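Side-chain contacts in serine-rich secreted cell wall anchored (LPXTG-motif ) protein (Lactobacillus reuteri ATCC 53608, PDB 5NXK), which probably acts as a cell-wall-attached adhesin, with a beta-solenoid binding region that would help the bacterium hold on to surfaces in the host gut: residues His152-Asp156 and Gly157-Thr161; Leu163-Ser166 and Asn167-Ile171; Met243-Lys246 and Val247-Arg251; Phe283-Ala286 and Gly287-Asn291. All coordinates share one frame; numbering follows the deposited sequence.

The chain winds as a right-handed beta-solenoid whose stacked coils form long parallel sheets, and the four contacts follow one another along it. Interaction 1 is a hairpin extruded from one coil, and interaction 2 is the corner reached just after it, where the chain enters the long 11-strand sheet. Interaction 3 turns from the 10-strand sheet into strand 248-252. Interaction 4 leads from the adjoining strand 283-285 back to the 11-strand sheet, so the last two contacts touch through neighbouring strands, with centres about 15 Å apart. The hairpin lies against later coils: Asp-156 of interaction 1 pairs with Arg-251 of interaction 3, although the modelled distance is suspiciously short. Corners repeated this way give the probable adhesin an elongated body.

Interaction 1: His152-Asp156 and Gly157-Thr161; sequences HRTPD and GDKTT
The flat carbonyl of Gly-157 receives the hydroxyl of Thr-154 in its own plane: OG1 of Thr-154 donates to O of Gly-157 at 2.6 Å. A different approach is seen at the Thr-154 carbonyl, where N of Gly-157 bonds to O of Thr-154 from well above the plane, at 3.0 Å. The guanidinium of Arg-153 and the carboxylate of Asp-158 stand 78° apart and do not pair; instead OD1 of Asp-158 lies 3.3 Å from CA of Arg-153. Thr-154 OG1 sits between its backbone N and carbonyl carbon (chi1 78°), from where it also accepts from N of Asp-156 at 3.0 Å. Two bonds thus grip this hydroxyl and fix its rotation. On the other branch, CG2 of Thr-154 rests 3.8 Å from CG of Lys-159, whose chain, bent at chi2, crosses it at about a right angle. Farther out, CE of Lys-159 passes 3.5 Å from O of Asp-156. The charged ends look to other coils, Lys-159 to Glu-220 and Asp-156 to Arg-251, the latter at a doubtfully short modelled distance, while the His-152 ring meets Trp-189. His-152 and Lys-159 form an antiparallel hydrogen-bonded pair at the open end. This is a beta-hairpin closed by a type I turn from Thr-154 to Gly-157, with an ST turn at Thr-154, lying over strands 186-191 and 221-226 on the solenoid surface.

Interaction 2: Leu163-Ser166 and Asn167-Ile171; sequences LYVS and NAINI
Ile-169 lies across two side chains just before the bend, meeting both Leu-163 and Val-165 at a slant. The end of the branch does the touching at Leu-163, methyl to methyl, with CD1 of Ile-169 4.2 Å from CD1 of Leu-163. Nearer the bend, CG1 of Ile-169 comes to 3.9 Å from CB of Val-165. CG1 of Val-165, opposite the backbone N across chi1 (176°), is thereby swung over the turned chain and comes to 3.4 Å from O of Ala-168. The chain turns back on itself, its directions before and after the bend differing by 143°, which folds these apolar groups onto each other inside the coil, where Met-188 of the next coil also packs on Leu-163 and Ile-169.

At the apex the polar side chains of Ser-166 and Asn-167 sit side by side without bonding directly; OD1 of Asn-167 is 3.6 Å from CB of Ser-166. A water joins them, donating to OG of Ser-166 at 2.8 Å and accepting from ND2 of Asn-167 at 3.2 Å. The asparagine also reaches both neighbouring coils, through N of Lys-122 and O of Ile-200, and Ser-166 OG bonds to O of Leu-191. Chemically the corner is divided: branched aliphatic groups fill the interior, while its buried polar groups are satisfied by backbone atoms of adjacent coils and one bridging water.

Interaction 3: Met243-Lys246 and Val247-Arg251; sequences MSAK and VDNVR
Met-243 and Asn-249 fill the inner side of this bend. The methionine curls at its last torsion (chi3 -60°), which brings CE of Met-243 to 4.1 Å from CB of Asn-249 and lets the same methyl touch CG2 of Val-250 at 4.3 Å. Ala-245 presses inward too, its CB 3.5 Å from O of Asp-248. The Asn-249 amide reaches back over the incoming strand, with ND2 3.7 Å from CA of Ser-244. Held by Asn-222, Glu-276 and Asn-282, this buried amide has partners at both ends.

The outer side is looser. Lys-246 runs out extended and partly exposed, and it meets Val-247 chiefly close to the backbone, CB of Lys-246 lying 4.2 Å from CG2 of Val-247. By contrast, the buried Asp-248 and Arg-251 are firmly tied: NH1 of Arg-251 forms a nearly straight salt bridge with OD2 of Asp-248 at 2.7 Å, the carboxylate lying at the edge of the guanidinium and in its plane, while OD1 of Asp-248 bonds to N of Ser-281.

In the solenoid the bend carries the chain from strand 240-244 into strand 248-252. Strands 221-226 and 283-285 flank the latter, and Asn-222, Asn-249 and Asn-282 line up through successive coils much as in the asparagine ladders of parallel beta-helices.

Interaction 4: Phe283-Ala286 and Gly287-Asn291; sequences FRVA and GTVAN
Val-289, whose side chain packs on Val-285, also supplies the shortest sound polar bond of this bend: its N donates to O of Gly-287 at 2.8 Å. That bond closes an inverse gamma turn centred on Thr-288, a compact corner of the beta-solenoid between strand 283-285 and strand 289-295. Gly-287 takes a positive phi (87°), at which a side chain would jam against the carbonyl of Ala-286, a conformation that suits a residue without a side chain, just ahead of the gamma turn.

Inside the corner, Val-285 faces the returning strand with both methyls. CG1 of Val-285, set opposite the backbone N (chi1 -177°), comes to 3.9 Å from CB of Val-289, while the same methyl lies 3.8 Å from CB of Asn-291. The other methyl, CG2 of Val-285, approaches the side chain of Asn-291 at its CG, also at 3.8 Å, and the two side chains meet at a slant. Only dispersion contacts can be read here with confidence, since the amide may be turned over in the model. Val-289 in turn sends CG2 to 3.7 Å from O of Ala-286, and Ile-252 of the preceding coil packs against both Val-289 and Asn-291. Thr-288 points away from the contact, its hydroxyl bonding to O of Ile-259.

Strands 283-285 and 289-295 are each the last of their sheet within this chain, so the corner lies near the end of the stack. CB of Ala-286 sits 3.7 Å above the guanidinium plane of Arg-284, displaced toward its rim.

Interaction 1: His152-Asp156 and Gly157-Thr161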
loop_
_atom_site.group_PDB
_atom_site.type_symbol
_atom_site.label_atom_id
_atom_site.label_comp_id
_atom_site.label_asym_id
_atom_site.label_seq_id
_atom_site.Cartn_x
_atom_site.Cartn_y
_atom_site.Cartn_z
ATOM N N HIS A 152 -1.003 -10.328 -10.882
ATOM C CA HIS A 152 0.362 -10.547 -11.336
ATOM C C HIS A 152 0.764 -11.998 -11.104
ATOM O O HIS A 152 0.292 -12.640 -10.158
ATOM C CB HIS A 152 1.306 -9.560 -10.636
ATOM C CG HIS A 152 2.714 -9.599 -11.142
ATOM N ND1 HIS A 152 3.081 -9.087 -12.369
ATOM C CD2 HIS A 152 3.860 -10.020 -10.554
ATOM C CE1 HIS A 152 4.384 -9.235 -12.532
ATOM N NE2 HIS A 152 4.881 -9.793 -11.444
ATOM N N ARG A 153 1.614 -12.524 -11.979
ATOM C CA ARG A 153 1.999 -13.929 -11.898
ATOM C C ARG A 153 2.873 -14.233 -10.677
ATOM O O ARG A 153 3.632 -13.381 -10.222
ATOM C CB ARG A 153 2.742 -14.349 -13.171
ATOM C CG ARG A 153 2.801 -15.859 -13.378
ATOM C CD ARG A 153 3.911 -16.263 -14.350
ATOM N NE ARG A 153 4.141 -17.705 -14.307
ATOM C CZ ARG A 153 4.936 -18.319 -13.435
ATOM N NH1 ARG A 153 5.629 -17.619 -12.540
ATOM N NH2 ARG A 153 5.066 -19.637 -13.478
ATOM N N THR A 154 2.730 -15.444 -10.142
ATOM C CA THR A 154 3.624 -15.980 -9.122
ATOM C C THR A 154 3.850 -17.456 -9.447
ATOM O O THR A 154 3.110 -18.024 -10.253
ATOM C CB THR A 154 3.045 -15.863 -7.696
ATOM O OG1 THR A 154 2.079 -16.906 -7.498
ATOM C CG2 THR A 154 2.417 -14.494 -7.442
ATOM N N PRO A 155 4.855 -18.093 -8.815
ATOM C CA PRO A 155 5.006 -19.536 -9.029
ATOM C C PRO A 155 3.788 -20.368 -8.607
ATOM O O PRO A 155 3.704 -21.533 -8.993
ATOM C CB PRO A 155 6.218 -19.895 -8.160
ATOM C CG PRO A 155 6.982 -18.616 -8.047
ATOM C CD PRO A 155 5.949 -17.542 -7.991
ATOM N N ASP A 156 2.872 -19.794 -7.832
ATOM C CA ASP A 156 1.651 -20.498 -7.452
ATOM C C ASP A 156 0.416 -19.951 -8.157
ATOM O O ASP A 156 -0.688 -20.000 -7.612
ATOM C CB ASP A 156 1.441 -20.439 -5.937
ATOM C CG ASP A 156 2.513 -21.192 -5.168
ATOM O OD1 ASP A 156 3.162 -22.084 -5.760
ATOM O OD2 ASP A 156 2.699 -20.908 -3.965
ATOM N N GLY A 157 0.600 -19.403 -9.352
ATOM C CA GLY A 157 -0.525 -18.876 -10.099
ATOM C C GLY A 157 -0.667 -17.380 -9.891
ATOM O O GLY A 157 0.024 -16.802 -9.049
ATOM N N ASP A 158 -1.561 -16.764 -10.658
ATOM C CA ASP A 158 -1.777 -15.320 -10.606
ATOM C C ASP A 158 -2.407 -14.931 -9.290
ATOM O O ASP A 158 -3.309 -15.615 -8.811
ATOM C CB ASP A 158 -2.687 -14.853 -11.747
ATOM C CG ASP A 158 -2.022 -14.927 -13.110
ATOM O OD1 ASP A 158 -0.794 -15.148 -13.180
ATOM O OD2 ASP A 158 -2.738 -14.748 -14.119
ATOM N N LYS A 159 -1.951 -13.826 -8.711
ATOM C CA LYS A 159 -2.541 -13.339 -7.470
ATOM C C LYS A 159 -2.895 -11.875 -7.622
ATOM O O LYS A 159 -2.212 -11.140 -8.322
ATOM C CB LYS A 159 -1.581 -13.520 -6.278
ATOM C CG LYS A 159 -1.064 -14.938 -6.060
ATOM C CD LYS A 159 -2.165 -15.901 -5.626
ATOM C CE LYS A 159 -1.621 -17.327 -5.542
ATOM N NZ LYS A 159 -2.664 -18.327 -5.149
ATOM N N THR A 160 -3.964 -11.455 -6.953
ATOM C CA THR A 160 -4.362 -10.055 -6.918
ATOM C C THR A 160 -3.954 -9.480 -5.578
ATOM O O THR A 160 -3.714 -10.230 -4.629
ATOM C CB THR A 160 -5.866 -9.881 -7.098
ATOM O OG1 THR A 160 -6.555 -10.666 -6.113
ATOM C CG2 THR A 160 -6.294 -10.320 -8.495
ATOM N N THR A 161 -3.875 -8.158 -5.491
ATOM C CA THR A 161 -3.448 -7.540 -4.250
ATOM C C THR A 161 -4.144 -6.216 -3.992
ATOM O O THR A 161 -4.515 -5.522 -4.927
ATOM C CB THR A 161 -1.906 -7.315 -4.247
ATOM O OG1 THR A 161 -1.499 -6.792 -2.981
ATOM C CG2 THR A 161 -1.491 -6.344 -5.367
#

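Interaction 2: Leu163-Ser166 and Asn167-Ile171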
loop_
_atom_site.group_PDB
_atom_site.type_symbol
_atom_site.label_atom_id
_atom_site.label_comp_id
_atom_site.label_asym_id
_atom_site.label_seq_id
_atom_site.Cartn_x
_atom_site.Cartn_y
_atom_site.Cartn_z
ATOM N N LEU A 163 -2.621 -3.714 -2.231
ATOM C CA LEU A 163 -1.585 -2.681 -2.269
ATOM C C LEU A 163 -0.370 -3.225 -3.013
ATOM O O LEU A 163 0.213 -4.235 -2.608
ATOM C CB LEU A 163 -1.185 -2.248 -0.852
ATOM C CG LEU A 163 -2.232 -1.552 0.021
ATOM C CD1 LEU A 163 -1.732 -1.403 1.457
ATOM C CD2 LEU A 163 -2.619 -0.177 -0.540
ATOM N N TYR A 164 0.019 -2.554 -4.094
ATOM C CA TYR A 164 1.166 -3.001 -4.882
ATOM C C TYR A 164 2.174 -1.861 -4.892
ATOM O O TYR A 164 2.248 -1.072 -5.838
ATOM C CB TYR A 164 0.725 -3.387 -6.294
ATOM C CG TYR A 164 1.726 -4.135 -7.134
ATOM C CD1 TYR A 164 2.067 -5.453 -6.831
ATOM C CD2 TYR A 164 2.305 -3.542 -8.264
ATOM C CE1 TYR A 164 2.960 -6.154 -7.608
ATOM C CE2 TYR A 164 3.205 -4.248 -9.063
ATOM C CZ TYR A 164 3.524 -5.552 -8.726
ATOM O OH TYR A 164 4.409 -6.280 -9.486
ATOM N N VAL A 165 2.945 -1.794 -3.813
ATOM C CA VAL A 165 3.845 -0.684 -3.551
ATOM C C VAL A 165 5.248 -1.254 -3.552
ATOM O O VAL A 165 5.574 -2.117 -2.736
ATOM C CB VAL A 165 3.546 -0.012 -2.198
ATOM C CG1 VAL A 165 4.567 1.098 -1.910
ATOM C CG2 VAL A 165 2.112 0.517 -2.163
ATOM N N SER A 166 6.084 -0.775 -4.463
ATOM C CA SER A 166 7.316 -1.495 -4.739
ATOM C C SER A 166 8.254 -1.623 -3.535
ATOM O O SER A 166 8.763 -2.716 -3.254
ATOM C CB SER A 166 8.053 -0.820 -5.898
ATOM O OG SER A 166 9.152 -1.616 -6.298
ATOM N N ASN A 167 8.503 -0.523 -2.830
ATOM C CA ASN A 167 9.642 -0.514 -1.899
ATOM C C ASN A 167 9.349 -0.394 -0.419
ATOM O O ASN A 167 10.063 -0.986 0.396
ATOM C CB ASN A 167 10.602 0.607 -2.278
ATOM C CG ASN A 167 11.051 0.495 -3.706
ATOM O OD1 ASN A 167 10.619 1.274 -4.551
ATOM N ND2 ASN A 167 11.882 -0.505 -4.000
ATOM N N ALA A 168 8.374 0.423 -0.044
ATOM C CA ALA A 168 8.128 0.564 1.390
ATOM C C ALA A 168 6.696 0.891 1.749
ATOM O O ALA A 168 6.069 1.735 1.122
ATOM C CB ALA A 168 9.057 1.621 1.970
ATOM N N ILE A 169 6.168 0.194 2.744
ATOM C CA ILE A 169 4.925 0.629 3.379
ATOM C C ILE A 169 5.241 0.829 4.859
ATOM O O ILE A 169 5.645 -0.108 5.556
ATOM C CB ILE A 169 3.789 -0.384 3.185
ATOM C CG1 ILE A 169 3.469 -0.553 1.697
ATOM C CG2 ILE A 169 2.531 0.052 3.917
ATOM C CD1 ILE A 169 2.461 -1.641 1.452
ATOM N N ASN A 170 5.094 2.060 5.330
ATOM C CA ASN A 170 5.466 2.380 6.701
ATOM C C ASN A 170 4.223 2.752 7.490
ATOM O O ASN A 170 3.548 3.712 7.153
ATOM C CB ASN A 170 6.455 3.553 6.742
ATOM C CG ASN A 170 7.721 3.287 5.952
ATOM O OD1 ASN A 170 8.382 2.265 6.136
ATOM N ND2 ASN A 170 8.061 4.215 5.049
ATOM N N ILE A 171 3.948 2.030 8.562
ATOM C CA ILE A 171 2.891 2.414 9.486
ATOM C C ILE A 171 3.545 3.320 10.511
ATOM O O ILE A 171 4.438 2.905 11.248
ATOM C CB ILE A 171 2.208 1.204 10.170
ATOM C CG1 ILE A 171 1.293 0.449 9.196
ATOM C CG2 ILE A 171 1.326 1.662 11.320
ATOM C CD1 ILE A 171 1.973 -0.204 8.020
HETATM O O HOH W 1 11.577 -0.536 -7.209
#

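Interaction 3: Met243-Lys246 and Val247-Arg251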
loop_
_atom_site.group_PDB
_atom_site.type_symbol
_atom_site.label_atom_id
_atom_site.label_comp_id
_atom_site.label_asym_id
_atom_site.label_seq_id
_atom_site.Cartn_x
_atom_site.Cartn_y
_atom_site.Cartn_z
ATOM N N MET A 243 -2.563 -10.131 12.592
ATOM C CA MET A 243 -2.850 -10.495 11.212
ATOM C C MET A 243 -3.326 -11.938 11.080
ATOM O O MET A 243 -2.872 -12.833 11.804
ATOM C CB MET A 243 -1.614 -10.271 10.310
ATOM C CG MET A 243 -0.970 -8.895 10.445
ATOM S SD MET A 243 0.308 -8.560 9.208
ATOM C CE MET A 243 1.494 -9.833 9.517
ATOM N N SER A 244 -4.204 -12.165 10.110
ATOM C CA SER A 244 -4.605 -13.522 9.778
ATOM C C SER A 244 -4.861 -13.633 8.276
ATOM O O SER A 244 -5.304 -12.681 7.647
ATOM C CB SER A 244 -5.848 -13.933 10.564
ATOM O OG SER A 244 -6.955 -13.119 10.208
ATOM N N ALA A 245 -4.560 -14.801 7.716
ATOM C CA ALA A 245 -4.708 -15.061 6.286
ATOM C C ALA A 245 -4.882 -16.558 6.101
ATOM O O ALA A 245 -4.614 -17.315 7.026
ATOM C CB ALA A 245 -3.502 -14.556 5.508
ATOM N N LYS A 246 -5.328 -16.996 4.925
ATOM C CA LYS A 246 -5.528 -18.432 4.715
ATOM C C LYS A 246 -4.201 -19.183 4.677
ATOM O O LYS A 246 -4.079 -20.253 5.272
ATOM C CB LYS A 246 -6.315 -18.701 3.425
ATOM C CG LYS A 246 -7.716 -18.106 3.397
ATOM C CD LYS A 246 -8.366 -18.346 2.032
ATOM C CE LYS A 246 -9.751 -17.743 1.950
ATOM N NZ LYS A 246 -10.306 -17.824 0.566
ATOM N N VAL A 247 -3.211 -18.636 3.974
ATOM C CA VAL A 247 -1.984 -19.392 3.721
ATOM C C VAL A 247 -0.799 -18.931 4.572
ATOM O O VAL A 247 -0.383 -19.651 5.471
ATOM C CB VAL A 247 -1.585 -19.330 2.240
ATOM C CG1 VAL A 247 -0.452 -20.306 1.975
ATOM C CG2 VAL A 247 -2.792 -19.678 1.350
ATOM N N ASP A 248 -0.263 -17.743 4.302
ATOM C CA ASP A 248 0.893 -17.233 5.059
ATOM C C ASP A 248 0.623 -15.813 5.545
ATOM O O ASP A 248 -0.104 -15.075 4.900
ATOM C CB ASP A 248 2.185 -17.222 4.220
ATOM C CG ASP A 248 2.463 -18.545 3.504
ATOM O OD1 ASP A 248 2.370 -19.628 4.122
ATOM O OD2 ASP A 248 2.839 -18.485 2.315
ATOM N N ASN A 249 1.208 -15.412 6.670
ATOM C CA ASN A 249 1.095 -13.997 7.059
ATOM C C ASN A 249 2.150 -13.152 6.347
ATOM O O ASN A 249 1.834 -12.093 5.803
ATOM C CB ASN A 249 1.214 -13.821 8.567
ATOM C CG ASN A 249 0.198 -14.635 9.323
ATOM O OD1 ASN A 249 0.555 -15.524 10.099
ATOM N ND2 ASN A 249 -1.077 -14.354 9.090
ATOM N N VAL A 250 3.397 -13.625 6.341
ATOM C CA VAL A 250 4.456 -12.974 5.563
ATOM C C VAL A 250 5.115 -14.005 4.671
ATOM O O VAL A 250 5.540 -15.071 5.130
ATOM C CB VAL A 250 5.542 -12.302 6.436
ATOM C CG1 VAL A 250 6.585 -11.596 5.537
ATOM C CG2 VAL A 250 4.912 -11.318 7.413
ATOM N N ARG A 251 5.193 -13.687 3.386
ATOM C CA ARG A 251 5.772 -14.609 2.428
ATOM C C ARG A 251 6.991 -14.016 1.734
ATOM O O ARG A 251 6.902 -12.970 1.111
ATOM C CB ARG A 251 4.728 -14.988 1.396
ATOM C CG ARG A 251 5.200 -15.880 0.266
ATOM C CD ARG A 251 4.040 -16.828 0.038
ATOM N NE ARG A 251 4.133 -17.629 -1.158
ATOM C CZ ARG A 251 3.630 -18.851 -1.266
ATOM N NH1 ARG A 251 3.023 -19.431 -0.229
ATOM N NH2 ARG A 251 3.752 -19.502 -2.412
#

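Interaction 4: Phe283-Ala286 and Gly287-Asn291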
loop_
_atom_site.group_PDB
_atom_site.type_symbol
_atom_site.label_atom_id
_atom_site.label_comp_id
_atom_site.label_asym_id
_atom_site.label_seq_id
_atom_site.Cartn_x
_atom_site.Cartn_y
_atom_site.Cartn_z
ATOM N N PHE A 283 5.340 -17.167 9.049
ATOM C CA PHE A 283 6.437 -16.552 8.295
ATOM C C PHE A 283 6.921 -17.620 7.314
ATOM O O PHE A 283 7.506 -18.625 7.718
ATOM C CB PHE A 283 7.590 -16.091 9.210
ATOM C CG PHE A 283 7.224 -14.981 10.174
ATOM C CD1 PHE A 283 6.428 -13.915 9.778
ATOM C CD2 PHE A 283 7.708 -14.997 11.478
ATOM C CE1 PHE A 283 6.122 -12.894 10.671
ATOM C CE2 PHE A 283 7.406 -13.976 12.371
ATOM C CZ PHE A 283 6.616 -12.930 11.975
ATOM N N ARG A 284 6.641 -17.424 6.034
ATOM C CA ARG A 284 6.968 -18.427 5.029
ATOM C C ARG A 284 8.141 -17.942 4.211
ATOM O O ARG A 284 8.008 -16.983 3.448
ATOM C CB ARG A 284 5.779 -18.691 4.104
ATOM C CG ARG A 284 6.054 -19.670 2.955
ATOM C CD ARG A 284 6.385 -21.079 3.442
ATOM N NE ARG A 284 6.643 -21.991 2.324
ATOM C CZ ARG A 284 7.524 -22.989 2.334
ATOM N NH1 ARG A 284 8.243 -23.252 3.423
ATOM N NH2 ARG A 284 7.668 -23.747 1.253
ATOM N N VAL A 285 9.291 -18.579 4.384
ATOM C CA VAL A 285 10.477 -18.186 3.633
ATOM C C VAL A 285 11.080 -19.411 2.959
ATOM O O VAL A 285 11.355 -20.405 3.619
ATOM C CB VAL A 285 11.527 -17.507 4.525
ATOM C CG1 VAL A 285 12.709 -17.045 3.676
ATOM C CG2 VAL A 285 10.911 -16.317 5.268
ATOM N N ALA A 286 11.269 -19.357 1.645
ATOM C CA ALA A 286 11.783 -20.527 0.937
ATOM C C ALA A 286 12.547 -20.087 -0.306
ATOM O O ALA A 286 12.373 -18.964 -0.779
ATOM C CB ALA A 286 10.635 -21.481 0.563
ATOM N N GLY A 287 13.413 -20.960 -0.817
ATOM C CA GLY A 287 14.235 -20.616 -1.966
ATOM C C GLY A 287 15.525 -19.936 -1.535
ATOM O O GLY A 287 15.894 -19.978 -0.359
ATOM N N THR A 288 16.207 -19.288 -2.479
ATOM C CA THR A 288 17.504 -18.687 -2.187
ATOM C C THR A 288 17.374 -17.307 -1.553
ATOM O O THR A 288 17.697 -16.283 -2.168
ATOM C CB THR A 288 18.378 -18.596 -3.451
ATOM O OG1 THR A 288 17.597 -18.068 -4.529
ATOM C CG2 THR A 288 18.860 -19.975 -3.839
ATOM N N VAL A 289 16.907 -17.319 -0.304
ATOM C CA VAL A 289 16.777 -16.144 0.549
ATOM C C VAL A 289 17.647 -16.382 1.782
ATOM O O VAL A 289 17.482 -17.389 2.468
ATOM C CB VAL A 289 15.302 -15.911 1.001
ATOM C CG1 VAL A 289 15.151 -14.598 1.807
ATOM C CG2 VAL A 289 14.358 -15.922 -0.182
ATOM N N ALA A 290 18.569 -15.468 2.077
ATOM C CA ALA A 290 19.275 -15.522 3.360
ATOM C C ALA A 290 18.397 -14.789 4.343
ATOM O O ALA A 290 18.208 -13.577 4.220
ATOM C CB ALA A 290 20.671 -14.882 3.279
ATOM N N ASN A 291 17.839 -15.524 5.301
ATOM C CA ASN A 291 16.800 -14.967 6.149
ATOM C C ASN A 291 17.176 -14.968 7.620
ATOM O O ASN A 291 17.880 -15.854 8.094
ATOM C CB ASN A 291 15.497 -15.742 5.962
ATOM C CG ASN A 291 14.281 -14.951 6.426
ATOM O OD1 ASN A 291 13.921 -13.954 5.815
ATOM N ND2 ASN A 291 13.644 -15.399 7.500
#